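Local coordinates for binary enterotoxin of Clostridium perfringens component a (PDB 5WTZ), which transfers ADP-ribose from NAD to actin, probably as the enzymatic component of a binary enterotoxin, at residues Glu242-Asn247 with Leu275-Ser280; Ile257-Tyr260 with Gly264-Gly267; Ser280-Ala285 with Lys338-Thr343; Ala371-Ala376 with Glu382-Ile387. One frame throughout, in Å; residues are numbered along the deposited sequence.

Interaction 1: Glu242-Asn247 with Leu275-Ser280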
# COMPACT_ATOMS: atom_id res chain seq x y z
N GLU A 242 -25.36 -2.03 22.33
CA GLU A 242 -24.35 -1.91 21.29
C GLU A 242 -23.04 -2.52 21.78
O GLU A 242 -22.40 -3.30 21.07
CB GLU A 242 -24.15 -0.45 20.91
CG GLU A 242 -25.32 0.09 20.09
CD GLU A 242 -25.27 1.60 19.88
OE1 GLU A 242 -24.52 2.32 20.57
OE2 GLU A 242 -26.03 2.07 19.01
N LEU A 243 -22.66 -2.18 23.00
CA LEU A 243 -21.44 -2.71 23.58
C LEU A 243 -21.52 -4.23 23.67
O LEU A 243 -20.56 -4.92 23.34
CB LEU A 243 -21.21 -2.10 24.96
CG LEU A 243 -19.97 -2.57 25.71
CD1 LEU A 243 -18.72 -2.25 24.92
CD2 LEU A 243 -19.93 -1.91 27.07
N ARG A 244 -22.67 -4.74 24.10
CA ARG A 244 -22.86 -6.17 24.26
C ARG A 244 -22.70 -6.89 22.92
O ARG A 244 -21.98 -7.88 22.82
CB ARG A 244 -24.24 -6.47 24.84
CG ARG A 244 -24.51 -7.96 25.05
CD ARG A 244 -26.00 -8.20 25.22
NE ARG A 244 -26.71 -7.92 23.97
CZ ARG A 244 -27.98 -7.56 23.89
NH1 ARG A 244 -28.71 -7.43 25.00
NH2 ARG A 244 -28.53 -7.33 22.70
N ASP A 245 -23.36 -6.38 21.89
CA ASP A 245 -23.35 -7.07 20.60
C ASP A 245 -22.04 -6.90 19.82
O ASP A 245 -21.68 -7.79 19.05
CB ASP A 245 -24.56 -6.61 19.78
CG ASP A 245 -25.86 -7.15 20.35
OD1 ASP A 245 -25.77 -8.00 21.25
OD2 ASP A 245 -26.96 -6.75 19.91
N ILE A 246 -21.34 -5.78 20.01
CA ILE A 246 -19.97 -5.63 19.49
C ILE A 246 -19.06 -6.67 20.14
O ILE A 246 -18.32 -7.37 19.46
CB ILE A 246 -19.41 -4.21 19.75
CG1 ILE A 246 -20.02 -3.20 18.77
CG2 ILE A 246 -17.90 -4.19 19.63
CD1 ILE A 246 -19.47 -3.30 17.35
N ASN A 247 -19.11 -6.76 21.46
CA ASN A 247 -18.34 -7.75 22.21
C ASN A 247 -18.70 -9.18 21.83
O ASN A 247 -17.81 -10.02 21.66
CB ASN A 247 -18.53 -7.55 23.72
CG ASN A 247 -17.60 -6.48 24.29
OD1 ASN A 247 -16.48 -6.30 23.82
ND2 ASN A 247 -18.07 -5.77 25.31
N LEU A 275 -30.63 -12.56 15.26
CA LEU A 275 -29.53 -12.17 14.38
C LEU A 275 -29.70 -10.74 13.89
O LEU A 275 -28.74 -9.97 13.90
CB LEU A 275 -29.43 -13.12 13.18
CG LEU A 275 -28.77 -14.47 13.41
CD1 LEU A 275 -29.25 -15.47 12.37
CD2 LEU A 275 -27.26 -14.35 13.38
N GLU A 276 -30.91 -10.39 13.46
CA GLU A 276 -31.18 -9.03 13.01
C GLU A 276 -30.91 -7.99 14.10
O GLU A 276 -30.36 -6.93 13.83
CB GLU A 276 -32.63 -8.89 12.51
CG GLU A 276 -33.01 -9.78 11.33
CD GLU A 276 -32.35 -9.37 10.02
OE1 GLU A 276 -31.49 -8.47 10.02
OE2 GLU A 276 -32.70 -9.97 8.98
N GLU A 277 -31.31 -8.30 15.33
CA GLU A 277 -31.12 -7.37 16.45
C GLU A 277 -29.64 -7.11 16.65
O GLU A 277 -29.21 -5.97 16.86
CB GLU A 277 -31.72 -7.92 17.76
CG GLU A 277 -31.66 -6.91 18.92
CD GLU A 277 -31.50 -7.56 20.30
OE1 GLU A 277 -31.56 -8.80 20.40
OE2 GLU A 277 -31.32 -6.82 21.30
N LYS A 278 -28.84 -8.17 16.61
CA LYS A 278 -27.41 -8.03 16.78
C LYS A 278 -26.82 -7.20 15.65
O LYS A 278 -26.00 -6.30 15.89
CB LYS A 278 -26.73 -9.40 16.84
CG LYS A 278 -27.16 -10.24 18.03
CD LYS A 278 -26.00 -11.03 18.60
CE LYS A 278 -26.50 -12.20 19.44
NZ LYS A 278 -26.98 -13.31 18.56
N ILE A 279 -27.23 -7.50 14.42
CA ILE A 279 -26.72 -6.78 13.26
C ILE A 279 -27.11 -5.30 13.34
O ILE A 279 -26.29 -4.42 13.07
CB ILE A 279 -27.24 -7.41 11.95
CG1 ILE A 279 -26.53 -8.75 11.70
CG2 ILE A 279 -27.01 -6.48 10.76
CD1 ILE A 279 -27.25 -9.66 10.72
N SER A 280 -28.35 -5.05 13.76
CA SER A 280 -28.85 -3.70 14.01
C SER A 280 -27.98 -2.93 15.01
O SER A 280 -27.57 -1.80 14.74
CB SER A 280 -30.29 -3.74 14.53
OG SER A 280 -31.21 -3.86 13.46
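Asp245 and Lys278 mark the tight part of this crossing, where helices 240-263 and 272-286 pass nearly at right angles (-105°) with their local axes 9.4 Å apart. Asp245 is buried and points at the other helix; its OD2 comes within 3.4 Å of Lys278 CA and is also hydrogen-bonded by Asn281 one turn on. The CG and CD methylenes of Lys278 run across the Asp245 carboxylate before its amine leads off, so that this neighbour offers carbon rather than charge. The outer side is looser and polar. Arg244, exposed, turns back at chi3 (67°) and takes Asp245 OD1 side-on with both NE (2.9 Å) and NH2. Both nitrogens come from the same face of the carboxylate, with OD1 lying in the guanidinium plane. NH2 also donates to Glu277 OE2 at 3.2 Å, again near the guanidinium plane, although the Glu277 carboxylate is turned 78° against it. Asp245 OD2 and Glu277 OE2 are only 4.6 Å apart, a like-charge approach that the shared arginine would ease. The result is a three-residue salt-bridge network spanning two crossed helices of the ADP-ribosyltransferase exoenzyme region.

Interaction 2: Ile257-Tyr260 with Gly264-Gly267. With NAD (nicotinamide-adenine-dinucleotide), chain B.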
# COMPACT_ATOMS: atom_id res chain seq x y z
N ILE A 257 -23.00 -14.19 12.49
CA ILE A 257 -23.48 -12.89 12.03
C ILE A 257 -23.09 -12.65 10.58
O ILE A 257 -23.95 -12.32 9.75
CB ILE A 257 -22.95 -11.75 12.93
CG1 ILE A 257 -23.68 -11.75 14.27
CG2 ILE A 257 -23.09 -10.38 12.24
CD1 ILE A 257 -23.02 -10.88 15.31
N ASN A 258 -21.82 -12.85 10.26
CA ASN A 258 -21.38 -12.61 8.89
C ASN A 258 -21.93 -13.68 7.95
O ASN A 258 -22.26 -13.38 6.81
CB ASN A 258 -19.84 -12.49 8.83
CG ASN A 258 -19.34 -11.12 9.33
OD1 ASN A 258 -20.08 -10.12 9.30
ND2 ASN A 258 -18.09 -11.06 9.76
N LYS A 259 -22.09 -14.92 8.43
CA LYS A 259 -22.77 -15.95 7.64
C LYS A 259 -24.19 -15.55 7.24
O LYS A 259 -24.61 -15.74 6.10
CB LYS A 259 -22.82 -17.28 8.39
CG LYS A 259 -21.64 -18.22 8.18
CD LYS A 259 -21.85 -19.49 9.02
CE LYS A 259 -20.70 -20.48 8.90
NZ LYS A 259 -21.11 -21.81 9.47
N TYR A 260 -24.93 -14.99 8.19
CA TYR A 260 -26.30 -14.57 7.93
C TYR A 260 -26.34 -13.41 6.95
O TYR A 260 -27.17 -13.38 6.04
CB TYR A 260 -26.99 -14.17 9.22
CG TYR A 260 -28.40 -13.71 8.99
CD1 TYR A 260 -29.41 -14.63 8.76
CD2 TYR A 260 -28.71 -12.36 8.96
CE1 TYR A 260 -30.71 -14.21 8.54
CE2 TYR A 260 -30.00 -11.93 8.72
CZ TYR A 260 -31.00 -12.86 8.52
OH TYR A 260 -32.28 -12.45 8.29
N GLY A 264 -27.97 -15.37 4.43
CA GLY A 264 -29.12 -15.70 5.24
C GLY A 264 -29.14 -17.04 5.96
O GLY A 264 -30.20 -17.48 6.39
N THR A 265 -28.00 -17.71 6.10
CA THR A 265 -27.99 -18.95 6.87
C THR A 265 -28.22 -18.70 8.37
O THR A 265 -27.69 -17.75 8.94
CB THR A 265 -26.68 -19.73 6.71
OG1 THR A 265 -25.62 -19.02 7.36
CG2 THR A 265 -26.35 -19.94 5.25
N ILE A 266 -29.02 -19.58 8.98
CA ILE A 266 -29.37 -19.50 10.40
C ILE A 266 -29.18 -20.85 11.09
O ILE A 266 -29.68 -21.87 10.61
CB ILE A 266 -30.83 -19.05 10.62
CG1 ILE A 266 -31.18 -17.86 9.73
CG2 ILE A 266 -31.09 -18.73 12.08
CD1 ILE A 266 -32.63 -17.44 9.84
N GLY A 267 -28.47 -20.87 12.21
CA GLY A 267 -28.34 -22.09 13.00
C GLY A 267 -29.66 -22.45 13.67
O GLY A 267 -30.47 -21.57 13.96
PA NAD B . -15.15 -13.43 9.03
O1A NAD B . -16.56 -13.63 9.55
O2A NAD B . -14.81 -12.19 8.26
O5B NAD B . -14.73 -14.68 8.09
C5B NAD B . -15.11 -16.03 8.37
C4B NAD B . -15.13 -16.82 7.08
O4B NAD B . -16.13 -16.25 6.23
C3B NAD B . -13.79 -16.74 6.34
O3B NAD B . -13.53 -18.01 5.73
C2B NAD B . -14.05 -15.67 5.28
O2B NAD B . -13.26 -15.86 4.11
C1B NAD B . -15.54 -15.81 5.00
N9A NAD B . -16.09 -14.49 4.63
C8A NAD B . -16.05 -13.36 5.35
N7A NAD B . -16.65 -12.34 4.68
C5A NAD B . -17.05 -12.83 3.50
C6A NAD B . -17.75 -12.29 2.32
N6A NAD B . -18.13 -11.00 2.27
N1A NAD B . -17.97 -13.14 1.28
C2A NAD B . -17.61 -14.43 1.32
N3A NAD B . -16.98 -14.98 2.38
C4A NAD B . -16.68 -14.24 3.47
O3 NAD B . -14.18 -13.52 10.30
PN NAD B . -12.59 -13.73 10.35
O1N NAD B . -11.94 -12.50 9.75
O2N NAD B . -12.27 -15.11 9.84
O5D NAD B . -12.39 -13.74 11.95
C5D NAD B . -12.87 -12.68 12.77
C4D NAD B . -12.23 -12.79 14.14
O4D NAD B . -10.87 -12.37 14.06
C3D NAD B . -12.88 -11.81 15.10
O3D NAD B . -12.64 -12.30 16.44
C2D NAD B . -12.10 -10.53 14.88
O2D NAD B . -12.11 -9.70 16.04
C1D NAD B . -10.71 -11.03 14.51
N1N NAD B . -10.05 -10.24 13.45
C2N NAD B . -9.74 -10.80 12.26
C3N NAD B . -9.12 -10.03 11.26
C7N NAD B . -8.75 -10.62 9.93
O7N NAD B . -9.36 -11.59 9.45
N7N NAD B . -7.72 -10.07 9.32
C4N NAD B . -8.80 -8.70 11.48
C5N NAD B . -9.13 -8.15 12.71
C6N NAD B . -9.76 -8.95 13.67
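Gly264 N donates to Tyr260 O at 2.7 Å, a rather bent bond (N-H...O 140°) that carries one last four-residue backbone link past the helix end, and Gly264 then leaves helical geometry with a positive phi. The chain turns back along the helix from there, bringing Thr265 and Ile266 beside the residues of the last turns. Tyr260 carries most of the side-chain contact. Its CG lies anti to the backbone N (chi1 179°), which sets the ring alongside the outgoing loop. Thr265 O sits in the plane of the ring at its edge, 3.6 Å from Tyr260 CD1, and Ile266 CG1 reaches the same edge at 3.8 Å from that carbon. The Ile266 and Tyr260 side chains lie side by side and point the same way. At its far end the ring is tied by its OH to Glu276 of the next helix. The turn is thus a helix end closed by a glycine, Gly264, which itself takes up the left-handed conformation and leads helix 240-263 into the loop before helix 272-286. On another side of the helix Thr265 OG1 rests 3.5 Å from Lys259 CB, while the extended lysine runs on away from the loop. Asn258 takes no part in the turn and serves the bound NAD instead. Its ND2 donates to the phosphate oxygen O1A at 3.0 Å, almost straight (171°), and also meets Tyr249 OH. The amide oxygen OD1 makes a weak bond to Phe340 N, so both ends of the Asn258 amide are engaged and its rotation is constrained.

Interaction 3: Ser280-Ala285 with Lys338-Thr343. With NAD (nicotinamide-adenine-dinucleotide), chain B.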
# COMPACT_ATOMS: atom_id res chain seq x y z
N SER A 280 -28.35 -5.05 13.76
CA SER A 280 -28.85 -3.70 14.01
C SER A 280 -27.98 -2.93 15.01
O SER A 280 -27.57 -1.80 14.74
CB SER A 280 -30.29 -3.74 14.53
OG SER A 280 -31.21 -3.86 13.46
N ASN A 281 -27.68 -3.57 16.14
CA ASN A 281 -26.92 -2.91 17.20
C ASN A 281 -25.47 -2.64 16.80
O ASN A 281 -24.95 -1.53 17.01
CB ASN A 281 -27.01 -3.74 18.49
CG ASN A 281 -28.39 -3.71 19.11
OD1 ASN A 281 -29.16 -2.77 18.87
ND2 ASN A 281 -28.72 -4.72 19.91
N ILE A 282 -24.81 -3.63 16.20
CA ILE A 282 -23.45 -3.43 15.72
C ILE A 282 -23.42 -2.33 14.65
O ILE A 282 -22.58 -1.44 14.71
CB ILE A 282 -22.84 -4.75 15.15
CG1 ILE A 282 -22.82 -5.84 16.23
CG2 ILE A 282 -21.43 -4.50 14.55
CD1 ILE A 282 -22.75 -7.25 15.69
N SER A 283 -24.35 -2.36 13.69
CA SER A 283 -24.32 -1.40 12.58
C SER A 283 -24.60 0.03 13.09
O SER A 283 -23.92 0.96 12.67
CB SER A 283 -25.32 -1.79 11.49
OG SER A 283 -25.31 -0.89 10.38
N SER A 284 -25.56 0.19 13.99
CA SER A 284 -25.82 1.52 14.56
C SER A 284 -24.58 2.00 15.33
O SER A 284 -24.22 3.17 15.26
CB SER A 284 -27.07 1.52 15.47
OG SER A 284 -26.82 0.89 16.71
N ALA A 285 -23.91 1.10 16.03
CA ALA A 285 -22.68 1.46 16.74
C ALA A 285 -21.61 2.00 15.79
O ALA A 285 -20.91 2.98 16.08
CB ALA A 285 -22.15 0.26 17.51
N LYS A 338 -21.26 -7.64 1.68
CA LYS A 338 -22.49 -7.72 2.47
C LYS A 338 -22.20 -7.83 3.97
O LYS A 338 -23.05 -7.51 4.80
CB LYS A 338 -23.34 -8.91 2.01
CG LYS A 338 -23.71 -8.87 0.52
CD LYS A 338 -24.54 -10.08 0.11
CE LYS A 338 -25.96 -9.94 0.62
NZ LYS A 338 -26.85 -11.04 0.14
N THR A 339 -21.00 -8.29 4.31
CA THR A 339 -20.63 -8.60 5.68
C THR A 339 -20.07 -7.39 6.42
O THR A 339 -19.68 -6.41 5.78
CB THR A 339 -19.57 -9.74 5.70
OG1 THR A 339 -18.60 -9.47 4.68
CG2 THR A 339 -20.22 -11.11 5.45
N PHE A 340 -20.03 -7.45 7.76
CA PHE A 340 -19.17 -6.55 8.51
C PHE A 340 -17.75 -6.94 8.14
O PHE A 340 -17.46 -8.13 7.93
CB PHE A 340 -19.36 -6.64 10.03
CG PHE A 340 -20.72 -6.22 10.53
CD1 PHE A 340 -21.09 -4.88 10.57
CD2 PHE A 340 -21.62 -7.17 10.96
CE1 PHE A 340 -22.33 -4.50 11.02
CE2 PHE A 340 -22.88 -6.79 11.43
CZ PHE A 340 -23.24 -5.44 11.45
N ILE A 341 -16.86 -5.96 8.11
CA ILE A 341 -15.46 -6.24 7.77
C ILE A 341 -14.53 -6.07 8.98
O ILE A 341 -14.29 -4.94 9.44
CB ILE A 341 -14.94 -5.34 6.63
CG1 ILE A 341 -16.00 -5.19 5.53
CG2 ILE A 341 -13.60 -5.90 6.10
CD1 ILE A 341 -15.56 -4.26 4.40
N SER A 342 -14.02 -7.19 9.48
CA SER A 342 -12.97 -7.20 10.50
C SER A 342 -11.59 -6.91 9.87
O SER A 342 -11.05 -7.70 9.07
CB SER A 342 -12.95 -8.54 11.25
OG SER A 342 -13.96 -8.57 12.27
N THR A 343 -11.03 -5.78 10.24
CA THR A 343 -9.72 -5.37 9.73
C THR A 343 -8.79 -5.07 10.89
O THR A 343 -9.24 -4.81 12.00
CB THR A 343 -9.76 -4.12 8.82
OG1 THR A 343 -9.85 -2.93 9.61
CG2 THR A 343 -10.91 -4.17 7.83
PA NAD B . -15.15 -13.43 9.03
O1A NAD B . -16.56 -13.63 9.55
O2A NAD B . -14.81 -12.19 8.26
O5B NAD B . -14.73 -14.68 8.09
C5B NAD B . -15.11 -16.03 8.37
C4B NAD B . -15.13 -16.82 7.08
O4B NAD B . -16.13 -16.25 6.23
C3B NAD B . -13.79 -16.74 6.34
O3B NAD B . -13.53 -18.01 5.73
C2B NAD B . -14.05 -15.67 5.28
O2B NAD B . -13.26 -15.86 4.11
C1B NAD B . -15.54 -15.81 5.00
N9A NAD B . -16.09 -14.49 4.63
C8A NAD B . -16.05 -13.36 5.35
N7A NAD B . -16.65 -12.34 4.68
C5A NAD B . -17.05 -12.83 3.50
C6A NAD B . -17.75 -12.29 2.32
N6A NAD B . -18.13 -11.00 2.27
N1A NAD B . -17.97 -13.14 1.28
C2A NAD B . -17.61 -14.43 1.32
N3A NAD B . -16.98 -14.98 2.38
C4A NAD B . -16.68 -14.24 3.47
O3 NAD B . -14.18 -13.52 10.30
PN NAD B . -12.59 -13.73 10.35
O1N NAD B . -11.94 -12.50 9.75
O2N NAD B . -12.27 -15.11 9.84
O5D NAD B . -12.39 -13.74 11.95
C5D NAD B . -12.87 -12.68 12.77
C4D NAD B . -12.23 -12.79 14.14
O4D NAD B . -10.87 -12.37 14.06
C3D NAD B . -12.88 -11.81 15.10
O3D NAD B . -12.64 -12.30 16.44
C2D NAD B . -12.10 -10.53 14.88
O2D NAD B . -12.11 -9.70 16.04
C1D NAD B . -10.71 -11.03 14.51
N1N NAD B . -10.05 -10.24 13.45
C2N NAD B . -9.74 -10.80 12.26
C3N NAD B . -9.12 -10.03 11.26
C7N NAD B . -8.75 -10.62 9.93
O7N NAD B . -9.36 -11.59 9.45
N7N NAD B . -7.72 -10.07 9.32
C4N NAD B . -8.80 -8.70 11.48
C5N NAD B . -9.13 -8.15 12.71
C6N NAD B . -9.76 -8.95 13.67
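A buried, mainly apolar packing of Ile282 on the Phe340 ring joins helix 272-286 to the turn that leads into strand 341-344; no hydrogen bond crosses it. The CG2 methyl of Ile282 makes a CH-pi contact over one face of the ring, 3.8 Å from the centroid and 20° off the normal. It is displaced toward the rim, so its nearest ring atom is Phe340 CE1 at 3.6 Å. With chi1 at -59° CG1 sits beside the backbone N, which leaves the CG2 branch, anti to N, to face the ring. The backbone of Ser283 adds a second, oblique touch, its N standing 4.0 Å from Phe340 CE1, while the Ser283 hydroxyl is engaged by Asp388. Phe340 is further enclosed by Ile279 and Leu286 of the same helix and by His389, whose ring meets it edge-to-face. Thr339, just before Phe340, and Ser342 and Thr343, after it, face NAD. Thr339 OG1 accepts a hydrogen bond of 2.9 Å from the adenine amine N6A, and the carbonyl oxygens Ser342 O and Thr343 O lie 3.4 Å from nicotinamide C4N and C5N respectively. Phe340 thus packs against the helices a segment whose loop residue Thr339 meets the adenine and whose strand residues meet the nicotinamide. Ser342 and Thr343 probably correspond to the first two positions of the Ser-Thr-Ser motif that shapes the NAD pocket in ADP-ribosyltransferase toxins.

Interaction 4: Ala371-Ala376 with Glu382-Ile387. With NAD (nicotinamide-adenine-dinucleotide), chain B.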
# COMPACT_ATOMS: atom_id res chain seq x y z
N ALA A 371 -15.20 1.68 13.23
CA ALA A 371 -14.67 2.07 14.54
C ALA A 371 -13.45 1.25 14.93
O ALA A 371 -13.33 0.07 14.55
CB ALA A 371 -15.76 1.94 15.62
N TYR A 372 -12.53 1.87 15.67
CA TYR A 372 -11.42 1.16 16.29
C TYR A 372 -11.97 0.49 17.53
O TYR A 372 -12.02 1.09 18.61
CB TYR A 372 -10.28 2.10 16.64
CG TYR A 372 -9.01 1.43 17.13
CD1 TYR A 372 -8.85 1.05 18.46
CD2 TYR A 372 -7.96 1.21 16.25
CE1 TYR A 372 -7.66 0.44 18.90
CE2 TYR A 372 -6.78 0.62 16.68
CZ TYR A 372 -6.64 0.24 17.99
OH TYR A 372 -5.45 -0.35 18.38
N VAL A 373 -12.39 -0.77 17.40
CA VAL A 373 -13.17 -1.40 18.45
C VAL A 373 -12.28 -1.91 19.59
O VAL A 373 -12.77 -2.14 20.69
CB VAL A 373 -14.02 -2.58 17.88
CG1 VAL A 373 -15.11 -2.05 16.94
CG2 VAL A 373 -13.13 -3.61 17.19
N SER A 374 -10.98 -2.03 19.33
CA SER A 374 -10.04 -2.52 20.33
C SER A 374 -9.75 -1.55 21.49
O SER A 374 -8.97 -1.88 22.38
CB SER A 374 -8.72 -2.90 19.67
OG SER A 374 -8.93 -3.83 18.63
N VAL A 375 -10.37 -0.37 21.49
CA VAL A 375 -10.26 0.52 22.65
C VAL A 375 -11.01 -0.07 23.82
O VAL A 375 -10.69 0.20 24.98
CB VAL A 375 -10.83 1.93 22.38
CG1 VAL A 375 -9.96 2.67 21.41
CG2 VAL A 375 -12.27 1.87 21.90
N ALA A 376 -12.02 -0.88 23.50
CA ALA A 376 -12.84 -1.52 24.52
C ALA A 376 -12.00 -2.43 25.40
O ALA A 376 -10.99 -2.96 24.94
CB ALA A 376 -13.97 -2.31 23.87
N GLU A 382 -4.90 -6.46 20.45
CA GLU A 382 -5.78 -6.35 19.29
C GLU A 382 -5.77 -4.90 18.79
O GLU A 382 -5.59 -3.96 19.57
CB GLU A 382 -7.19 -6.81 19.64
CG GLU A 382 -7.25 -8.20 20.25
CD GLU A 382 -7.87 -9.23 19.33
OE1 GLU A 382 -8.32 -10.29 19.83
OE2 GLU A 382 -7.91 -8.99 18.10
N TYR A 383 -5.96 -4.74 17.48
CA TYR A 383 -5.82 -3.44 16.83
C TYR A 383 -6.82 -3.35 15.69
O TYR A 383 -6.48 -2.97 14.56
CB TYR A 383 -4.38 -3.25 16.31
CG TYR A 383 -3.35 -3.45 17.39
CD1 TYR A 383 -2.81 -4.71 17.63
CD2 TYR A 383 -2.94 -2.40 18.20
CE1 TYR A 383 -1.88 -4.92 18.64
CE2 TYR A 383 -2.00 -2.60 19.21
CZ TYR A 383 -1.48 -3.86 19.42
OH TYR A 383 -0.55 -4.06 20.41
N GLU A 384 -8.07 -3.71 16.00
CA GLU A 384 -9.09 -3.91 14.99
C GLU A 384 -9.90 -2.65 14.67
O GLU A 384 -10.35 -1.92 15.57
CB GLU A 384 -10.06 -5.02 15.42
CG GLU A 384 -11.21 -5.23 14.44
CD GLU A 384 -11.95 -6.55 14.64
OE1 GLU A 384 -11.61 -7.32 15.56
OE2 GLU A 384 -12.86 -6.83 13.83
N VAL A 385 -10.07 -2.42 13.38
CA VAL A 385 -11.09 -1.50 12.90
C VAL A 385 -12.18 -2.33 12.25
O VAL A 385 -11.92 -3.08 11.31
CB VAL A 385 -10.52 -0.46 11.92
CG1 VAL A 385 -11.65 0.24 11.15
CG2 VAL A 385 -9.66 0.57 12.67
N LEU A 386 -13.38 -2.23 12.80
CA LEU A 386 -14.54 -2.96 12.30
C LEU A 386 -15.37 -2.05 11.40
O LEU A 386 -15.79 -0.97 11.81
CB LEU A 386 -15.38 -3.49 13.46
CG LEU A 386 -16.61 -4.35 13.13
CD1 LEU A 386 -16.16 -5.60 12.39
CD2 LEU A 386 -17.36 -4.73 14.41
N ILE A 387 -15.61 -2.49 10.17
CA ILE A 387 -16.28 -1.67 9.17
C ILE A 387 -17.73 -2.12 9.01
O ILE A 387 -18.00 -3.33 9.05
CB ILE A 387 -15.51 -1.75 7.80
CG1 ILE A 387 -14.08 -1.25 7.99
CG2 ILE A 387 -16.22 -0.99 6.69
CD1 ILE A 387 -13.14 -1.47 6.79
PA NAD B . -15.15 -13.43 9.03
O1A NAD B . -16.56 -13.63 9.55
O2A NAD B . -14.81 -12.19 8.26
O5B NAD B . -14.73 -14.68 8.09
C5B NAD B . -15.11 -16.03 8.37
C4B NAD B . -15.13 -16.82 7.08
O4B NAD B . -16.13 -16.25 6.23
C3B NAD B . -13.79 -16.74 6.34
O3B NAD B . -13.53 -18.01 5.73
C2B NAD B . -14.05 -15.67 5.28
O2B NAD B . -13.26 -15.86 4.11
C1B NAD B . -15.54 -15.81 5.00
N9A NAD B . -16.09 -14.49 4.63
C8A NAD B . -16.05 -13.36 5.35
N7A NAD B . -16.65 -12.34 4.68
C5A NAD B . -17.05 -12.83 3.50
C6A NAD B . -17.75 -12.29 2.32
N6A NAD B . -18.13 -11.00 2.27
N1A NAD B . -17.97 -13.14 1.28
C2A NAD B . -17.61 -14.43 1.32
N3A NAD B . -16.98 -14.98 2.38
C4A NAD B . -16.68 -14.24 3.47
O3 NAD B . -14.18 -13.52 10.30
PN NAD B . -12.59 -13.73 10.35
O1N NAD B . -11.94 -12.50 9.75
O2N NAD B . -12.27 -15.11 9.84
O5D NAD B . -12.39 -13.74 11.95
C5D NAD B . -12.87 -12.68 12.77
C4D NAD B . -12.23 -12.79 14.14
O4D NAD B . -10.87 -12.37 14.06
C3D NAD B . -12.88 -11.81 15.10
O3D NAD B . -12.64 -12.30 16.44
C2D NAD B . -12.10 -10.53 14.88
O2D NAD B . -12.11 -9.70 16.04
C1D NAD B . -10.71 -11.03 14.51
N1N NAD B . -10.05 -10.24 13.45
C2N NAD B . -9.74 -10.80 12.26
C3N NAD B . -9.12 -10.03 11.26
C7N NAD B . -8.75 -10.62 9.93
O7N NAD B . -9.36 -11.59 9.45
N7N NAD B . -7.72 -10.07 9.32
C4N NAD B . -8.80 -8.70 11.48
C5N NAD B . -9.13 -8.15 12.71
C6N NAD B . -9.76 -8.95 13.67
O HOH W 1 -5.14 -1.09 20.81
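Tyr372 and Tyr383 lie side by side and point the same way, with Tyr372 OH 3.2 Å from Tyr383 CD2. Tyr372 CG is anti to the backbone N (chi1 -172°), which brings the ring across the opposite strand: Glu384 O stands over one face, offset toward the rim, and Val385 crosses it at about a right angle, with its CG2 4.0 Å from Tyr372 CD2. A water in the ring plane links Tyr372 OH to Glu382 O. On the other side of the sheet Val373 passes obliquely over Leu386, CG1 to CB 3.8 Å. In the antiparallel hairpin Ala371 and Leu386 form a hydrogen-bonded pair, and Val373 N donates to Glu384 O at 3.0 Å. Beyond the strand, Ser374 OG takes over from the backbone and accepts Glu384 N in a nearly straight bond of 2.8 Å (170°). Glu384 extends from this framework to NAD, where OE1 receives a very short 2.5 Å bond from the ribose hydroxyl O2D. Glu382 and Glu384 match the Glu-X-Glu motif of ADP-ribosyltransferase toxins; with its N-H held by Ser374 OG and its C=O by Val373 N, Glu384 offers its carboxylate to the nicotinamide ribose from a firmly placed backbone.

In the fold
All four contacts lie in the second ADP-ribosyltransferase exoenzyme region, on one side of the chain's centre. Interaction 2 is nested inside the loop closed by interaction 1, and interactions 3 and 4 follow in series. Interactions 1 and 2 share helix 240-263, and interactions 1 and 3 share helix 272-286 and have centres about 9 Å apart. Interactions 3 and 4, about 12 Å between centres, meet in the three-stranded sheet, where strands 341-344 and 384-387 are neighbours and Ser342 OG bonds Glu384 OE2. Interaction 1 lies off the ligand while interactions 2, 3 and 4 touch NAD, so helix 240-263 and the small sheet each supply part of its pocket, helix 272-286 packing behind them.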